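Local coordinates for protein aldehyde dehydrogenase (Bartonella henselae, PDB 3I44) that probably oxidises aldehydes to carboxylic acids with NAD(P)+ as electron acceptor, as other members of the aldehyde dehydrogenase family do, at residues L271-D284 against Y429-K442. The protein carries 1 engineered substitution. Residues are numbered along the deposited sequence; the frame is centred on the assembly and turned at random.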
loop_
_atom_site.group_PDB
_atom_site.type_symbol
_atom_site.label_atom_id
_atom_site.label_comp_id
_atom_site.label_asym_id
_atom_site.label_seq_id
_atom_site.Cartn_x
_atom_site.Cartn_y
_atom_site.Cartn_z
ATOM N N LEU A 271 -13.219 2.264 -2.236
ATOM C CA LEU A 271 -14.090 3.221 -1.533
ATOM C C LEU A 271 -15.079 3.925 -2.495
ATOM O O LEU A 271 -15.345 3.444 -3.599
ATOM C CB LEU A 271 -13.235 4.233 -0.750
ATOM C CG LEU A 271 -12.174 3.569 0.142
ATOM C CD1 LEU A 271 -11.252 4.555 0.890
ATOM C CD2 LEU A 271 -12.792 2.587 1.107
ATOM N N GLY A 272 -15.613 5.068 -2.090
ATOM C CA GLY A 272 -16.650 5.710 -2.880
ATOM C C GLY A 272 -16.127 6.546 -4.032
ATOM O O GLY A 272 -14.925 6.611 -4.294
ATOM N N GLY A 273 -17.064 7.168 -4.736
ATOM C CA GLY A 273 -16.727 8.009 -5.866
ATOM C C GLY A 273 -17.726 9.104 -6.116
ATOM O O GLY A 273 -18.854 9.098 -5.584
ATOM N N LYS A 274 -17.306 10.057 -6.928
ATOM C CA LYS A 274 -18.202 11.105 -7.407
ATOM C C LYS A 274 -17.854 11.416 -8.871
ATOM O O LYS A 274 -17.465 12.521 -9.239
ATOM C CB LYS A 274 -18.172 12.350 -6.519
ATOM C CG LYS A 274 -19.292 13.363 -6.836
ATOM C CD LYS A 274 -20.616 13.057 -6.101
ATOM C CE LYS A 274 -21.816 13.823 -6.715
ATOM N NZ LYS A 274 -23.114 13.426 -6.121
ATOM N N GLY A 275 -18.055 10.393 -9.689
ATOM C CA GLY A 275 -17.656 10.399 -11.074
ATOM C C GLY A 275 -18.185 11.552 -11.877
ATOM O O GLY A 275 -19.373 11.876 -11.811
ATOM N N ALA A 276 -17.288 12.189 -12.616
ATOM C CA ALA A 276 -17.674 13.147 -13.628
ATOM C C ALA A 276 -17.858 12.437 -14.989
ATOM O O ALA A 276 -17.096 11.524 -15.333
ATOM C CB ALA A 276 -16.649 14.198 -13.730
ATOM N N ASN A 277 -18.894 12.851 -15.729
ATOM C CA ASN A 277 -19.175 12.423 -17.114
ATOM C C ASN A 277 -19.157 13.670 -17.991
ATOM O O ASN A 277 -20.135 14.461 -17.995
ATOM C CB ASN A 277 -20.540 11.739 -17.208
ATOM C CG ASN A 277 -20.791 11.074 -18.576
ATOM O OD1 ASN A 277 -19.950 11.135 -19.470
ATOM N ND2 ASN A 277 -21.955 10.422 -18.719
ATOM N N ILE A 278 -18.039 13.852 -18.705
ATOM C CA ILE A 278 -17.820 14.994 -19.554
ATOM C C ILE A 278 -18.356 14.706 -20.948
ATOM O O ILE A 278 -17.824 13.851 -21.686
ATOM C CB ILE A 278 -16.347 15.377 -19.650
ATOM C CG1 ILE A 278 -15.785 15.717 -18.272
ATOM C CG2 ILE A 278 -16.171 16.537 -20.629
ATOM C CD1 ILE A 278 -14.205 15.834 -18.224
ATOM N N ILE A 279 -19.420 15.422 -21.301
ATOM C CA ILE A 279 -20.134 15.199 -22.582
ATOM C C ILE A 279 -19.990 16.439 -23.453
ATOM O O ILE A 279 -20.476 17.521 -23.127
ATOM C CB ILE A 279 -21.600 14.855 -22.377
ATOM C CG1 ILE A 279 -21.707 13.679 -21.392
ATOM C CG2 ILE A 279 -22.289 14.529 -23.723
ATOM C CD1 ILE A 279 -23.112 13.137 -21.199
ATOM N N PHE A 280 -19.248 16.272 -24.533
ATOM C CA PHE A 280 -19.045 17.327 -25.505
ATOM C C PHE A 280 -20.185 17.356 -26.509
ATOM O O PHE A 280 -20.893 16.367 -26.683
ATOM C CB PHE A 280 -17.711 17.139 -26.230
ATOM C CG PHE A 280 -16.524 17.490 -25.396
ATOM C CD1 PHE A 280 -16.071 18.806 -25.331
ATOM C CD2 PHE A 280 -15.869 16.516 -24.644
ATOM C CE1 PHE A 280 -14.987 19.139 -24.571
ATOM C CE2 PHE A 280 -14.781 16.850 -23.854
ATOM C CZ PHE A 280 -14.323 18.157 -23.828
ATOM N N ALA A 281 -20.349 18.516 -27.160
ATOM C CA ALA A 281 -21.365 18.701 -28.222
ATOM C C ALA A 281 -21.225 17.677 -29.372
ATOM O O ALA A 281 -22.191 17.358 -30.069
ATOM C CB ALA A 281 -21.321 20.159 -28.768
ATOM N N ASP A 282 -20.014 17.182 -29.577
ATOM C CA ASP A 282 -19.756 16.247 -30.662
ATOM C C ASP A 282 -19.807 14.794 -30.213
ATOM O O ASP A 282 -19.334 13.913 -30.937
ATOM C CB ASP A 282 -18.440 16.583 -31.386
ATOM C CG ASP A 282 -17.158 16.428 -30.494
ATOM O OD1 ASP A 282 -17.228 15.899 -29.361
ATOM O OD2 ASP A 282 -16.072 16.842 -30.966
ATOM N N ALA A 283 -20.415 14.528 -29.047
ATOM C CA ALA A 283 -20.606 13.153 -28.582
ATOM C C ALA A 283 -21.575 12.414 -29.515
ATOM O O ALA A 283 -22.383 13.037 -30.187
ATOM C CB ALA A 283 -21.097 13.114 -27.113
ATOM N N ASP A 284 -21.469 11.088 -29.558
ATOM C CA ASP A 284 -22.353 10.266 -30.357
ATOM C C ASP A 284 -23.812 10.450 -29.906
ATOM O O ASP A 284 -24.088 10.887 -28.766
ATOM C CB ASP A 284 -21.936 8.789 -30.294
ATOM C CG ASP A 284 -22.095 8.189 -28.889
ATOM O OD1 ASP A 284 -21.235 8.467 -28.036
ATOM O OD2 ASP A 284 -23.093 7.480 -28.621
ATOM N N TYR A 429 -12.379 12.448 -4.470
ATOM C CA TYR A 429 -12.565 11.109 -4.998
ATOM C C TYR A 429 -11.827 10.989 -6.333
ATOM O O TYR A 429 -11.303 12.000 -6.828
ATOM C CB TYR A 429 -14.037 10.835 -5.224
ATOM C CG TYR A 429 -14.872 10.641 -3.975
ATOM C CD1 TYR A 429 -14.657 9.563 -3.146
ATOM C CD2 TYR A 429 -15.910 11.522 -3.657
ATOM C CE1 TYR A 429 -15.420 9.368 -2.022
ATOM C CE2 TYR A 429 -16.667 11.354 -2.528
ATOM C CZ TYR A 429 -16.429 10.279 -1.709
ATOM O OH TYR A 429 -17.201 10.064 -0.594
ATOM N N GLY A 430 -11.782 9.775 -6.895
ATOM C CA GLY A 430 -11.139 9.543 -8.199
ATOM C C GLY A 430 -11.226 8.094 -8.612
ATOM O O GLY A 430 -10.191 7.414 -8.764
ATOM N N LEU A 431 -12.463 7.609 -8.753
ATOM C CA LEU A 431 -12.681 6.224 -9.047
ATOM C C LEU A 431 -12.774 6.076 -10.587
ATOM O O LEU A 431 -11.750 5.808 -11.213
ATOM C CB LEU A 431 -13.861 5.665 -8.268
ATOM C CG LEU A 431 -14.129 4.165 -8.372
ATOM C CD1 LEU A 431 -12.865 3.274 -8.069
ATOM C CD2 LEU A 431 -15.297 3.741 -7.439
ATOM N N THR A 432 -13.961 6.278 -11.179
ATOM C CA THR A 432 -14.133 6.313 -12.654
ATOM C C THR A 432 -14.627 7.663 -13.079
ATOM O O THR A 432 -15.629 8.156 -12.543
ATOM C CB THR A 432 -15.163 5.283 -13.152
ATOM O OG1 THR A 432 -14.820 3.978 -12.674
ATOM C CG2 THR A 432 -15.192 5.242 -14.673
ATOM N N ASN A 433 -13.950 8.269 -14.046
ATOM C CA ASN A 433 -14.475 9.407 -14.765
ATOM C C ASN A 433 -14.807 8.945 -16.195
ATOM O O ASN A 433 -14.245 7.948 -16.676
ATOM C CB ASN A 433 -13.450 10.536 -14.806
ATOM C CG ASN A 433 -13.379 11.333 -13.495
ATOM O OD1 ASN A 433 -14.403 11.633 -12.904
ATOM N ND2 ASN A 433 -12.164 11.700 -13.068
ATOM N N TYR A 434 -15.687 9.697 -16.866
ATOM C CA TYR A 434 -16.286 9.324 -18.142
ATOM C C TYR A 434 -16.171 10.508 -19.111
ATOM O O TYR A 434 -16.303 11.691 -18.723
ATOM C CB TYR A 434 -17.757 8.931 -17.957
ATOM C CG TYR A 434 -17.993 7.794 -16.978
ATOM C CD1 TYR A 434 -18.285 6.519 -17.434
ATOM C CD2 TYR A 434 -17.923 7.995 -15.588
ATOM C CE1 TYR A 434 -18.495 5.448 -16.537
ATOM C CE2 TYR A 434 -18.136 6.950 -14.706
ATOM C CZ TYR A 434 -18.416 5.666 -15.186
ATOM O OH TYR A 434 -18.638 4.599 -14.334
ATOM N N ILE A 435 -15.919 10.205 -20.380
ATOM C CA ILE A 435 -15.745 11.270 -21.416
ATOM C C ILE A 435 -16.477 10.824 -22.651
ATOM O O ILE A 435 -16.293 9.681 -23.100
ATOM C CB ILE A 435 -14.278 11.479 -21.796
ATOM C CG1 ILE A 435 -13.419 11.815 -20.566
ATOM C CG2 ILE A 435 -14.107 12.599 -22.875
ATOM C CD1 ILE A 435 -11.899 11.664 -20.810
ATOM N N GLN A 436 -17.338 11.702 -23.184
ATOM C CA GLN A 436 -18.034 11.449 -24.431
ATOM C C GLN A 436 -17.690 12.497 -25.471
ATOM O O GLN A 436 -18.035 13.685 -25.319
ATOM C CB GLN A 436 -19.544 11.398 -24.215
ATOM C CG GLN A 436 -19.975 10.818 -22.884
ATOM C CD GLN A 436 -19.510 9.386 -22.621
ATOM O OE1 GLN A 436 -19.518 8.510 -23.504
ATOM N NE2 GLN A 436 -19.170 9.126 -21.353
ATOM N N SER A 437 -16.975 12.066 -26.516
ATOM C CA SER A 437 -16.704 12.911 -27.685
ATOM C C SER A 437 -16.270 12.058 -28.871
ATOM O O SER A 437 -15.537 11.070 -28.715
ATOM C CB SER A 437 -15.605 13.924 -27.385
ATOM O OG SER A 437 -15.119 14.566 -28.567
ATOM N N GLN A 438 -16.727 12.437 -30.063
ATOM C CA GLN A 438 -16.308 11.722 -31.271
ATOM C C GLN A 438 -14.945 12.177 -31.768
ATOM O O GLN A 438 -14.432 11.569 -32.699
ATOM C CB GLN A 438 -17.397 11.784 -32.360
ATOM C CG GLN A 438 -18.522 10.858 -32.002
ATOM C CD GLN A 438 -19.682 10.933 -32.943
ATOM O OE1 GLN A 438 -19.916 9.999 -33.698
ATOM N NE2 GLN A 438 -20.445 12.016 -32.873
ATOM N N ASP A 439 -14.361 13.227 -31.130
ATOM C CA ASP A 439 -12.997 13.702 -31.436
ATOM C C ASP A 439 -11.949 12.928 -30.594
ATOM O O ASP A 439 -11.751 13.226 -29.405
ATOM C CB ASP A 439 -12.913 15.185 -31.158
ATOM C CG ASP A 439 -11.577 15.788 -31.526
ATOM O OD1 ASP A 439 -10.598 15.068 -31.769
ATOM O OD2 ASP A 439 -11.512 17.027 -31.524
ATOM N N ARG A 440 -11.285 11.936 -31.235
ATOM C CA ARG A 440 -10.382 11.004 -30.538
ATOM C C ARG A 440 -9.236 11.739 -29.841
ATOM O O ARG A 440 -8.914 11.435 -28.662
ATOM C CB ARG A 440 -9.804 10.011 -31.512
ATOM C CG ARG A 440 -9.076 8.851 -30.845
ATOM C CD ARG A 440 -8.756 7.837 -31.895
ATOM N NE ARG A 440 -8.138 6.661 -31.320
ATOM C CZ ARG A 440 -7.830 5.566 -32.016
ATOM N NH1 ARG A 440 -8.088 5.486 -33.313
ATOM N NH2 ARG A 440 -7.281 4.540 -31.406
ATOM N N SER A 441 -8.684 12.755 -30.538
ATOM C CA SER A 441 -7.680 13.630 -29.956
ATOM C C SER A 441 -8.153 14.325 -28.709
ATOM O O SER A 441 -7.408 14.433 -27.733
ATOM C CB SER A 441 -7.216 14.697 -30.944
ATOM O OG SER A 441 -6.520 14.055 -31.989
ATOM N N LYS A 442 -9.363 14.856 -28.766
ATOM C CA LYS A 442 -9.931 15.523 -27.605
ATOM C C LYS A 442 -10.165 14.506 -26.442
ATOM O O LYS A 442 -9.852 14.754 -25.278
ATOM C CB LYS A 442 -11.203 16.268 -28.025
ATOM C CG LYS A 442 -11.707 17.226 -26.962
ATOM C CD LYS A 442 -12.616 18.306 -27.536
ATOM C CE LYS A 442 -13.921 17.698 -28.057
ATOM N NZ LYS A 442 -14.583 18.754 -28.818
HETATM O O HOH W 1 -14.917 9.408 -8.575
#
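K442 reaches across to F280 and D282. The lysine chain, bent about CG-CD (chi3 67°), lays CE over one face of the F280 ring, 3.8 Å from its centroid, a CH-pi contact, and NZ ends in a salt bridge to D282 OD2 (3.2 Å), reached from above the carboxylate plane. D282 OD1 is met on its syn side by S437 OG, 2.6 Å away and tilted 28° out of the carboxylate plane; the same hydroxyl accepts from D439 N in an ST turn. D282 O takes Q438 N and Q438 NE2 from opposite faces of its plane. Upstream, strands 276-279 and 432-436 pair in parallel, linked by bonds such as Q436 N to I278 O (2.7 Å). On one face N277 and Q436 stand with amide planes nearly perpendicular (83°), NE2 giving a hydrogen bond to N277 OD1 (2.9 Å), while R290 holds Q436 OE1. N433 OD1 takes the A276 N-H just ahead of the first backbone bond, Y434 N to A276 O. G273 CA lies over the Y429 ring. In the largely parallel seven-stranded sheet, consistent with the family's catalytic domain, 308-312 lies beside 276-279 and outermost 454-457 beside 432-436; helix 417-425 packs against A276 and I278.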